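PDB 3MPP: botulinum neurotoxin type G from Clostridium botulinum, which adheres to the host cell surface through its receptor-binding domain and delivers a zinc-dependent protease, the light chain, into the host cytosol. Local coordinates for residues W72-K77 / D228-P233; F243-Q248 / Y355-T360; Q364-K369 / F374-I379. The protein carries 4 engineered substitutions. One frame throughout, in Å; residues are numbered along the deposited sequence.

Contact 1: residues W72-K77 / D228-P233; sequences WVRTPK and DFWGNP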
loop_
_atom_site.group_PDB
_atom_site.type_symbol
_atom_site.label_atom_id
_atom_site.label_comp_id
_atom_site.label_asym_id
_atom_site.label_seq_id
_atom_site.Cartn_x
_atom_site.Cartn_y
_atom_site.Cartn_z
ATOM N N TRP A 72 1.929 -10.395 3.509
ATOM C CA TRP A 72 2.107 -8.989 3.173
ATOM C C TRP A 72 2.528 -8.308 4.455
ATOM O O TRP A 72 2.150 -8.750 5.544
ATOM C CB TRP A 72 0.800 -8.382 2.677
ATOM C CG TRP A 72 0.283 -8.945 1.388
ATOM C CD1 TRP A 72 0.009 -10.260 1.102
ATOM C CD2 TRP A 72 -0.070 -8.197 0.217
ATOM N NE1 TRP A 72 -0.478 -10.372 -0.182
ATOM C CE2 TRP A 72 -0.536 -9.118 -0.745
ATOM C CE3 TRP A 72 -0.021 -6.837 -0.117
ATOM C CZ2 TRP A 72 -0.956 -8.720 -2.017
ATOM C CZ3 TRP A 72 -0.453 -6.444 -1.384
ATOM C CH2 TRP A 72 -0.910 -7.383 -2.315
ATOM N N VAL A 73 3.318 -7.248 4.329
ATOM C CA VAL A 73 3.833 -6.538 5.489
ATOM C C VAL A 73 3.691 -5.025 5.286
ATOM O O VAL A 73 3.751 -4.542 4.154
ATOM C CB VAL A 73 5.316 -6.920 5.752
ATOM C CG1 VAL A 73 6.203 -6.475 4.593
ATOM C CG2 VAL A 73 5.811 -6.340 7.066
ATOM N N ARG A 74 3.481 -4.291 6.381
ATOM C CA ARG A 74 3.483 -2.825 6.363
ATOM C C ARG A 74 4.381 -2.353 7.480
ATOM O O ARG A 74 4.077 -2.585 8.645
ATOM C CB ARG A 74 2.095 -2.258 6.668
ATOM C CG ARG A 74 1.229 -1.917 5.509
ATOM C CD ARG A 74 0.075 -1.046 5.998
ATOM N NE ARG A 74 0.508 0.329 6.062
ATOM C CZ ARG A 74 -0.081 1.301 6.751
ATOM N NH1 ARG A 74 -1.163 1.095 7.493
ATOM N NH2 ARG A 74 0.443 2.501 6.688
ATOM N N THR A 75 5.477 -1.692 7.145
ATOM C CA THR A 75 6.399 -1.226 8.166
ATOM C C THR A 75 6.524 0.297 8.092
ATOM O O THR A 75 6.568 0.865 7.006
ATOM C CB THR A 75 7.789 -1.920 8.010
ATOM O OG1 THR A 75 8.752 -1.286 8.848
ATOM C CG2 THR A 75 8.269 -1.858 6.581
ATOM N N PRO A 76 6.604 0.953 9.251
ATOM C CA PRO A 76 6.571 2.419 9.320
ATOM C C PRO A 76 7.823 3.080 8.757
ATOM O O PRO A 76 8.905 2.513 8.806
ATOM C CB PRO A 76 6.464 2.718 10.816
ATOM C CG PRO A 76 6.732 1.421 11.533
ATOM C CD PRO A 76 6.777 0.307 10.569
ATOM N N LYS A 77 7.653 4.290 8.237
ATOM C CA LYS A 77 8.772 5.115 7.804
ATOM C C LYS A 77 9.765 5.274 8.953
ATOM O O LYS A 77 9.380 5.331 10.114
ATOM C CB LYS A 77 8.264 6.505 7.409
ATOM C CG LYS A 77 9.320 7.438 6.847
ATOM C CD LYS A 77 8.698 8.836 6.585
ATOM C CE LYS A 77 9.769 9.922 6.612
ATOM N NZ LYS A 77 10.364 10.084 7.984
ATOM N N ASP A 228 -6.375 3.009 -0.705
ATOM C CA ASP A 228 -5.642 4.262 -0.512
ATOM C C ASP A 228 -4.144 4.076 -0.803
ATOM O O ASP A 228 -3.694 2.987 -1.176
ATOM C CB ASP A 228 -5.905 4.869 0.891
ATOM C CG ASP A 228 -5.345 4.017 2.044
ATOM O OD1 ASP A 228 -4.479 3.151 1.814
ATOM O OD2 ASP A 228 -5.768 4.236 3.195
ATOM N N PHE A 229 -3.394 5.168 -0.683
ATOM C CA PHE A 229 -1.968 5.218 -0.971
ATOM C C PHE A 229 -1.205 4.152 -0.165
ATOM O O PHE A 229 -0.182 3.629 -0.621
ATOM C CB PHE A 229 -1.498 6.621 -0.583
ATOM C CG PHE A 229 -0.052 6.929 -0.891
ATOM C CD1 PHE A 229 0.334 7.332 -2.167
ATOM C CD2 PHE A 229 0.895 6.923 0.121
ATOM C CE1 PHE A 229 1.642 7.688 -2.425
ATOM C CE2 PHE A 229 2.215 7.264 -0.131
ATOM C CZ PHE A 229 2.590 7.645 -1.411
ATOM N N TRP A 230 -1.688 3.845 1.042
ATOM C CA TRP A 230 -0.994 2.876 1.909
ATOM C C TRP A 230 -1.372 1.421 1.583
ATOM O O TRP A 230 -0.729 0.480 2.055
ATOM C CB TRP A 230 -1.273 3.180 3.387
ATOM C CG TRP A 230 -1.029 4.620 3.737
ATOM C CD1 TRP A 230 -1.952 5.522 4.199
ATOM C CD2 TRP A 230 0.219 5.334 3.644
ATOM N NE1 TRP A 230 -1.352 6.748 4.410
ATOM C CE2 TRP A 230 -0.025 6.660 4.073
ATOM C CE3 TRP A 230 1.507 4.983 3.236
ATOM C CZ2 TRP A 230 0.973 7.632 4.100
ATOM C CZ3 TRP A 230 2.505 5.949 3.272
ATOM C CH2 TRP A 230 2.233 7.257 3.708
ATOM N N GLY A 231 -2.426 1.244 0.792
ATOM C CA GLY A 231 -2.902 -0.083 0.427
ATOM C C GLY A 231 -4.068 -0.605 1.249
ATOM O O GLY A 231 -4.404 -1.783 1.151
ATOM N N ASN A 232 -4.669 0.250 2.077
ATOM C CA ASN A 232 -5.895 -0.112 2.791
ATOM C C ASN A 232 -7.144 0.304 2.017
ATOM O O ASN A 232 -7.075 1.160 1.128
ATOM C CB ASN A 232 -5.909 0.531 4.180
ATOM C CG ASN A 232 -4.975 -0.163 5.136
ATOM O OD1 ASN A 232 -4.813 -1.381 5.073
ATOM N ND2 ASN A 232 -4.353 0.600 6.022
ATOM N N PRO A 233 -8.299 -0.295 2.349
ATOM C CA PRO A 233 -9.522 0.123 1.650
ATOM C C PRO A 233 -9.754 1.640 1.681
ATOM O O PRO A 233 -9.534 2.309 2.691
ATOM C CB PRO A 233 -10.630 -0.589 2.427
ATOM C CG PRO A 233 -9.941 -1.856 2.945
ATOM C CD PRO A 233 -8.539 -1.401 3.297
HETATM O O HOH W 1 -3.082 -1.266 8.264
#

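Contact 2: residues F243-Q248 / Y355-T360; sequences FNQGMQ and YYEKTT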
loop_
_atom_site.group_PDB
_atom_site.type_symbol
_atom_site.label_atom_id
_atom_site.label_comp_id
_atom_site.label_asym_id
_atom_site.label_seq_id
_atom_site.Cartn_x
_atom_site.Cartn_y
_atom_site.Cartn_z
ATOM N N PHE A 243 -2.631 12.286 -4.695
ATOM C CA PHE A 243 -1.393 11.941 -5.370
ATOM C C PHE A 243 -1.684 11.579 -6.828
ATOM O O PHE A 243 -2.623 10.832 -7.102
ATOM C CB PHE A 243 -0.712 10.784 -4.631
ATOM C CG PHE A 243 0.463 10.191 -5.352
ATOM C CD1 PHE A 243 1.738 10.716 -5.183
ATOM C CD2 PHE A 243 0.305 9.075 -6.168
ATOM C CE1 PHE A 243 2.831 10.161 -5.841
ATOM C CE2 PHE A 243 1.410 8.513 -6.839
ATOM C CZ PHE A 243 2.662 9.049 -6.666
ATOM N N ASN A 244 -0.875 12.118 -7.742
ATOM C CA ASN A 244 -0.964 11.794 -9.171
ATOM C C ASN A 244 0.160 10.865 -9.647
ATOM O O ASN A 244 1.334 11.212 -9.562
ATOM C CB ASN A 244 -0.977 13.077 -10.015
ATOM C CG ASN A 244 -1.322 12.805 -11.456
ATOM O OD1 ASN A 244 -0.467 12.400 -12.227
ATOM N ND2 ASN A 244 -2.593 13.009 -11.822
ATOM N N GLN A 245 -0.207 9.697 -10.174
ATOM C CA GLN A 245 0.780 8.721 -10.621
ATOM C C GLN A 245 1.645 9.225 -11.786
ATOM O O GLN A 245 2.809 8.877 -11.874
ATOM C CB GLN A 245 0.134 7.383 -11.009
ATOM C CG GLN A 245 1.181 6.328 -11.454
ATOM C CD GLN A 245 0.558 5.046 -11.969
ATOM O OE1 GLN A 245 -0.572 5.041 -12.442
ATOM N NE2 GLN A 245 1.290 3.941 -11.855
ATOM N N GLY A 246 1.084 10.051 -12.663
ATOM C CA GLY A 246 1.847 10.555 -13.796
ATOM C C GLY A 246 2.764 11.728 -13.475
ATOM O O GLY A 246 3.782 11.931 -14.133
ATOM N N MET A 247 2.396 12.507 -12.462
ATOM C CA MET A 247 3.175 13.673 -12.065
ATOM C C MET A 247 3.346 13.569 -10.567
ATOM O O MET A 247 2.592 14.164 -9.793
ATOM C CB MET A 247 2.436 14.953 -12.466
ATOM C CG MET A 247 2.139 14.967 -13.972
ATOM S SD MET A 247 1.359 16.458 -14.605
ATOM C CE MET A 247 2.656 17.643 -14.253
ATOM N N GLN A 248 4.319 12.764 -10.160
ATOM C CA GLN A 248 4.426 12.358 -8.761
ATOM C C GLN A 248 5.071 13.423 -7.884
ATOM O O GLN A 248 4.967 13.371 -6.664
ATOM C CB GLN A 248 5.221 11.051 -8.656
ATOM C CG GLN A 248 4.697 9.975 -9.596
ATOM C CD GLN A 248 5.183 8.596 -9.249
ATOM O OE1 GLN A 248 6.046 8.429 -8.383
ATOM N NE2 GLN A 248 4.642 7.589 -9.935
ATOM N N TYR A 355 -9.906 1.077 -14.051
ATOM C CA TYR A 355 -9.974 0.514 -15.399
ATOM C C TYR A 355 -8.837 -0.444 -15.766
ATOM O O TYR A 355 -8.960 -1.229 -16.711
ATOM C CB TYR A 355 -10.003 1.644 -16.437
ATOM C CG TYR A 355 -11.278 2.435 -16.464
ATOM C CD1 TYR A 355 -12.483 1.843 -16.834
ATOM C CD2 TYR A 355 -11.276 3.783 -16.151
ATOM C CE1 TYR A 355 -13.647 2.580 -16.874
ATOM C CE2 TYR A 355 -12.426 4.526 -16.193
ATOM C CZ TYR A 355 -13.602 3.927 -16.554
ATOM O OH TYR A 355 -14.728 4.686 -16.585
ATOM N N TYR A 356 -7.720 -0.363 -15.053
ATOM C CA TYR A 356 -6.535 -1.140 -15.420
ATOM C C TYR A 356 -5.532 -1.043 -14.285
ATOM O O TYR A 356 -5.798 -0.381 -13.284
ATOM C CB TYR A 356 -5.933 -0.594 -16.715
ATOM C CG TYR A 356 -5.923 0.919 -16.714
ATOM C CD1 TYR A 356 -5.014 1.612 -15.938
ATOM C CD2 TYR A 356 -6.839 1.650 -17.468
ATOM C CE1 TYR A 356 -4.999 3.000 -15.904
ATOM C CE2 TYR A 356 -6.839 3.056 -17.439
ATOM C CZ TYR A 356 -5.911 3.715 -16.651
ATOM O OH TYR A 356 -5.878 5.091 -16.603
ATOM N N GLU A 357 -4.371 -1.672 -14.458
ATOM C CA GLU A 357 -3.383 -1.840 -13.384
ATOM C C GLU A 357 -4.058 -2.171 -12.046
ATOM O O GLU A 357 -3.803 -1.540 -11.029
ATOM C CB GLU A 357 -2.415 -0.640 -13.276
ATOM C CG GLU A 357 -3.043 0.719 -12.941
ATOM C CD GLU A 357 -2.004 1.832 -12.804
ATOM O OE1 GLU A 357 -0.789 1.532 -12.728
ATOM O OE2 GLU A 357 -2.398 3.016 -12.770
ATOM N N LYS A 358 -4.899 -3.200 -12.065
ATOM C CA LYS A 358 -5.829 -3.473 -10.971
ATOM C C LYS A 358 -5.199 -3.995 -9.674
ATOM O O LYS A 358 -5.870 -4.072 -8.648
ATOM C CB LYS A 358 -6.943 -4.408 -11.454
ATOM C CG LYS A 358 -7.881 -3.732 -12.449
ATOM C CD LYS A 358 -8.830 -4.739 -13.107
ATOM C CE LYS A 358 -9.705 -4.053 -14.152
ATOM N NZ LYS A 358 -10.911 -4.861 -14.503
ATOM N N THR A 359 -3.914 -4.332 -9.714
ATOM C CA THR A 359 -3.202 -4.741 -8.509
ATOM C C THR A 359 -2.558 -3.550 -7.807
ATOM O O THR A 359 -2.033 -3.683 -6.704
ATOM C CB THR A 359 -2.116 -5.769 -8.815
ATOM O OG1 THR A 359 -1.065 -5.148 -9.569
ATOM C CG2 THR A 359 -2.709 -6.923 -9.616
ATOM N N THR A 360 -2.596 -2.385 -8.444
ATOM C CA THR A 360 -1.995 -1.189 -7.859
ATOM C C THR A 360 -3.011 -0.443 -7.002
ATOM O O THR A 360 -4.183 -0.821 -6.938
ATOM C CB THR A 360 -1.420 -0.238 -8.942
ATOM O OG1 THR A 360 -2.487 0.424 -9.632
ATOM C CG2 THR A 360 -0.582 -1.025 -9.946
#

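Contact 3: residues Q364-K369 / F374-I379; sequences QILCEK and FGLFGI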
loop_
_atom_site.group_PDB
_atom_site.type_symbol
_atom_site.label_atom_id
_atom_site.label_comp_id
_atom_site.label_asym_id
_atom_site.label_seq_id
_atom_site.Cartn_x
_atom_site.Cartn_y
_atom_site.Cartn_z
ATOM N N GLN A 364 -9.143 5.984 -11.102
ATOM C CA GLN A 364 -9.464 7.063 -12.035
ATOM C C GLN A 364 -10.770 7.704 -11.594
ATOM O O GLN A 364 -11.572 7.066 -10.911
ATOM C CB GLN A 364 -9.639 6.514 -13.460
ATOM C CG GLN A 364 -8.384 5.837 -14.047
ATOM C CD GLN A 364 -8.156 4.425 -13.522
ATOM O OE1 GLN A 364 -9.098 3.631 -13.375
ATOM N NE2 GLN A 364 -6.896 4.101 -13.249
ATOM N N ILE A 365 -10.990 8.958 -11.980
ATOM C CA ILE A 365 -12.230 9.643 -11.604
ATOM C C ILE A 365 -12.945 10.100 -12.867
ATOM O O ILE A 365 -12.402 10.886 -13.633
ATOM C CB ILE A 365 -11.963 10.849 -10.677
ATOM C CG1 ILE A 365 -11.132 10.409 -9.473
ATOM C CG2 ILE A 365 -13.293 11.497 -10.234
ATOM C CD1 ILE A 365 -10.232 11.478 -8.886
ATOM N N LEU A 366 -14.157 9.582 -13.061
ATOM C CA LEU A 366 -14.956 9.798 -14.248
ATOM C C LEU A 366 -16.132 10.729 -13.934
ATOM O O LEU A 366 -16.642 10.741 -12.820
ATOM C CB LEU A 366 -15.486 8.438 -14.744
ATOM C CG LEU A 366 -16.612 8.386 -15.781
ATOM C CD1 LEU A 366 -16.156 8.911 -17.125
ATOM C CD2 LEU A 366 -17.181 6.967 -15.935
ATOM N N CYS A 367 -16.542 11.525 -14.914
ATOM C CA CYS A 367 -17.807 12.241 -14.826
ATOM C C CYS A 367 -18.618 12.026 -16.095
ATOM O O CYS A 367 -18.125 12.266 -17.207
ATOM C CB CYS A 367 -17.596 13.737 -14.594
ATOM S SG CYS A 367 -19.134 14.655 -14.277
ATOM N N GLU A 368 -19.851 11.560 -15.923
ATOM C CA GLU A 368 -20.768 11.299 -17.031
ATOM C C GLU A 368 -22.161 11.806 -16.658
ATOM O O GLU A 368 -22.554 11.724 -15.502
ATOM C CB GLU A 368 -20.867 9.800 -17.305
ATOM C CG GLU A 368 -19.686 9.179 -18.017
ATOM C CD GLU A 368 -19.966 7.739 -18.432
ATOM O OE1 GLU A 368 -20.838 7.095 -17.805
ATOM O OE2 GLU A 368 -19.315 7.248 -19.381
ATOM N N LYS A 369 -22.907 12.321 -17.630
ATOM C CA LYS A 369 -24.284 12.767 -17.365
ATOM C C LYS A 369 -25.155 12.835 -18.619
ATOM O O LYS A 369 -25.345 13.907 -19.196
ATOM C CB LYS A 369 -24.292 14.131 -16.670
ATOM C CG LYS A 369 -25.675 14.619 -16.199
ATOM C CD LYS A 369 -25.628 16.105 -15.827
ATOM C CE LYS A 369 -26.858 16.555 -15.049
ATOM N NZ LYS A 369 -28.112 16.421 -15.840
ATOM N N PHE A 374 -17.877 13.267 -19.870
ATOM C CA PHE A 374 -17.084 14.494 -19.811
ATOM C C PHE A 374 -15.575 14.233 -19.764
ATOM O O PHE A 374 -14.778 15.141 -19.976
ATOM C CB PHE A 374 -17.546 15.397 -18.656
ATOM C CG PHE A 374 -18.980 15.825 -18.776
ATOM C CD1 PHE A 374 -19.370 16.712 -19.767
ATOM C CD2 PHE A 374 -19.943 15.320 -17.922
ATOM C CE1 PHE A 374 -20.690 17.091 -19.898
ATOM C CE2 PHE A 374 -21.269 15.701 -18.047
ATOM C CZ PHE A 374 -21.641 16.589 -19.037
ATOM N N GLY A 375 -15.197 12.987 -19.496
ATOM C CA GLY A 375 -13.797 12.606 -19.442
ATOM C C GLY A 375 -13.349 12.126 -18.071
ATOM O O GLY A 375 -14.181 11.879 -17.200
ATOM N N LEU A 376 -12.036 11.978 -17.900
ATOM C CA LEU A 376 -11.448 11.588 -16.622
ATOM C C LEU A 376 -10.720 12.786 -16.009
ATOM O O LEU A 376 -10.247 13.674 -16.742
ATOM C CB LEU A 376 -10.460 10.421 -16.833
ATOM C CG LEU A 376 -11.044 9.120 -17.404
ATOM C CD1 LEU A 376 -9.940 8.000 -17.499
ATOM C CD2 LEU A 376 -12.203 8.680 -16.538
ATOM N N PHE A 377 -10.650 12.833 -14.678
ATOM C CA PHE A 377 -9.826 13.829 -13.991
ATOM C C PHE A 377 -8.355 13.582 -14.298
ATOM O O PHE A 377 -7.891 12.433 -14.351
ATOM C CB PHE A 377 -9.994 13.747 -12.465
ATOM C CG PHE A 377 -11.273 14.338 -11.941
ATOM C CD1 PHE A 377 -12.402 14.468 -12.753
ATOM C CD2 PHE A 377 -11.364 14.715 -10.604
ATOM C CE1 PHE A 377 -13.578 15.019 -12.253
ATOM C CE2 PHE A 377 -12.542 15.256 -10.099
ATOM C CZ PHE A 377 -13.645 15.413 -10.917
ATOM N N GLY A 378 -7.609 14.668 -14.447
ATOM C CA GLY A 378 -6.191 14.594 -14.742
ATOM C C GLY A 378 -5.550 15.938 -14.482
ATOM O O GLY A 378 -6.063 16.759 -13.695
ATOM N N ILE A 379 -4.428 16.164 -15.141
ATOM C CA ILE A 379 -3.705 17.423 -15.042
ATOM C C ILE A 379 -3.392 17.852 -16.467
ATOM O O ILE A 379 -2.849 17.061 -17.262
ATOM C CB ILE A 379 -2.415 17.268 -14.220
ATOM C CG1 ILE A 379 -2.741 16.788 -12.805
ATOM C CG2 ILE A 379 -1.644 18.600 -14.136
ATOM C CD1 ILE A 379 -1.503 16.503 -11.942
HETATM O O HOH W 2 -8.956 10.092 -13.492
#

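Contact 1: residues W72-K77 / D228-P233
Arg-74 lays one face of its guanidinium on the CB of Trp-230. Of the arginine atoms, NH2 comes nearest to Trp-230, 3.8 Å from its CB, and reaches on toward the base of the indole. The guanidinium and indole planes are 23° apart, although the two side chains cross at about a right angle. A bend at chi3 (84°) turns the end of the arginine into this position. NH1 lies 3.5 Å from Asn-232 ND2, and the guanidinium and amide planes are nearly perpendicular there. Both nitrogens are donors, and a water accepts a hydrogen bond from each. This water is 3.1 Å from Arg-74 NH1, at the edge of the guanidinium, and 3.2 Å from Asn-232 ND2.

Asp-228 shapes the loop behind these groups. Its OD1 accepts from Asn-232 N at 2.9 Å, and weakly from Trp-230 N. The type I turn from Asp-228 to Gly-231 thus presents Trp-230 and Asn-232 together. Outer partners hold the polar ends. Arg-74 NH2 forms a salt bridge with Asp-426 and bonds to Asn-141 O, while Asn-232 OD1 takes bonds from Trp-143 and Gln-39.

The contact is a buried junction between N-RBD and C-RBD. On the N-RBD side, strand 67-74 pairs with strands 144-150 and 195-204. On the C-RBD side, the loop between helix 210-220 and strand 239-244 packs on strand 420-423.

Contact 2: residues F243-Q248 / Y355-T360
Gln-245 sets its terminal amide against the carboxylate of Glu-357. The two chains come from opposite directions, and the flat groups are nearly coplanar, 20° apart. Gln-245 NE2 donates to Glu-357 OE1 at 3.3 Å. The acceptor uses its syn lone pair, and the bond lies close to the plane of the amide. Gln-245 OE1 also lies 2.7 Å from Glu-357 OE2. So short a gap between two oxygens suggests that the acid probably carries a proton and donates it. Gln-245 OE1 has a further, weak hydrogen bond from Asn-419 ND2.

Both chains are stretched to meet. Gln-245 holds CG anti to its backbone N (chi1 -179°) and stays extended. Glu-357 places CG between its N and carbonyl carbon (chi1 62°), then runs straight on. Its backbone opens a type I turn to Thr-360. There Glu-357 O accepts from Thr-360 N at 3.0 Å and from Thr-360 OG1 at 2.7 Å.

The turn that carries Gln-245 is tied down too. Asn-244 OD1 accepts from Met-247 N at 2.9 Å, an Asx motif that curls the chain as the strand ends. Gln-248 NE2 donates to Gln-245 O at 3.0 Å, in the carbonyl plane.

This surface contact lies in the C-RBD. Segment 243-248, where strand 239-244 ends, meets the loop between strands 346-353 and 364-368. Asn-419, just before strand 420-423, touches Glu-357 and pairs with the Gln-245 backbone.

Contact 3: residues Q364-K369 / F374-I379
Phe-377 N donates to Ile-365 O at 2.8 Å, and Phe-374 N to Cys-367 O at 2.9 Å. These are the two firm bonds of a beta hairpin in the beta-trefoil C-RBD. A third, from Cys-367 N to Gly-375 O, is weak. The strand segments run antiparallel with a marked twist, at 144°. At the same Ile-365/Phe-377 pair a water bridges the other two backbone atoms. It accepts from Ile-365 N at 2.8 Å and donates to Phe-377 O at 2.7 Å. Trp-420 NE1 also donates to Phe-377 O. Gly-375 has backbone angles that would press a CB against the preceding carbonyl O, so glycine suits this place.

Leu-366 and Leu-376 form a non-hydrogen-bonded pair on one face of the hairpin. Leu-366 CB meets Leu-376 CD2 at 3.7 Å. Leu-366 CD1 also rests near Gly-375 O.

Cys-367 points to the opposite face and packs on Phe-374. Val-324 of strand 320-325 and Ile-399 of strand 394-400 touch Cys-367, Phe-374 and Phe-377. Leu-350 of strand 346-353 touches Cys-367, Ile-365 and Phe-377.

Ile-365 carries a CH-pi contact with Phe-377. Its chi1 of -53° swings CG2 anti to the backbone N and over the ring centre. CG2 is 3.7 Å from the ring centroid and only 6° off the normal, so the methyl sits squarely on the face. CB and CD1 lie against the same ring.

Phe-374 is met differently. Cys-367 SG approaches it obliquely, 3.8 Å from CD2, a sulfur-aromatic contact. Lys-369 brings its aliphatic base to the rim near the ring plane, with Lys-369 CB 3.7 Å from Phe-374 CE2.

How the contacts relate
The three contacts run in series along the chain, from the junction of the two subdomains into the C-RBD. Contact 1 and contact 2 have centres about 16 Å apart and are joined by Phe-229 and Phe-243, whose rings meet edge-to-face. Contact 2 and contact 3 are about 15 Å apart between centres. They touch where Tyr-355 N probably bonds to Gln-364 OE1, and where Asn-244 packs on Ile-379. Contacts 1 and 3 do not touch; their centres are about 27 Å apart. Contact 3 alone approaches an annotated site. Gly-375 is about 8 Å from the side chain of Trp-402, the inferred ganglioside-binding residue, and Ile-379 N is hydrogen-bonded with Tyr-403 OH, in the inferred ganglioside-binding motif.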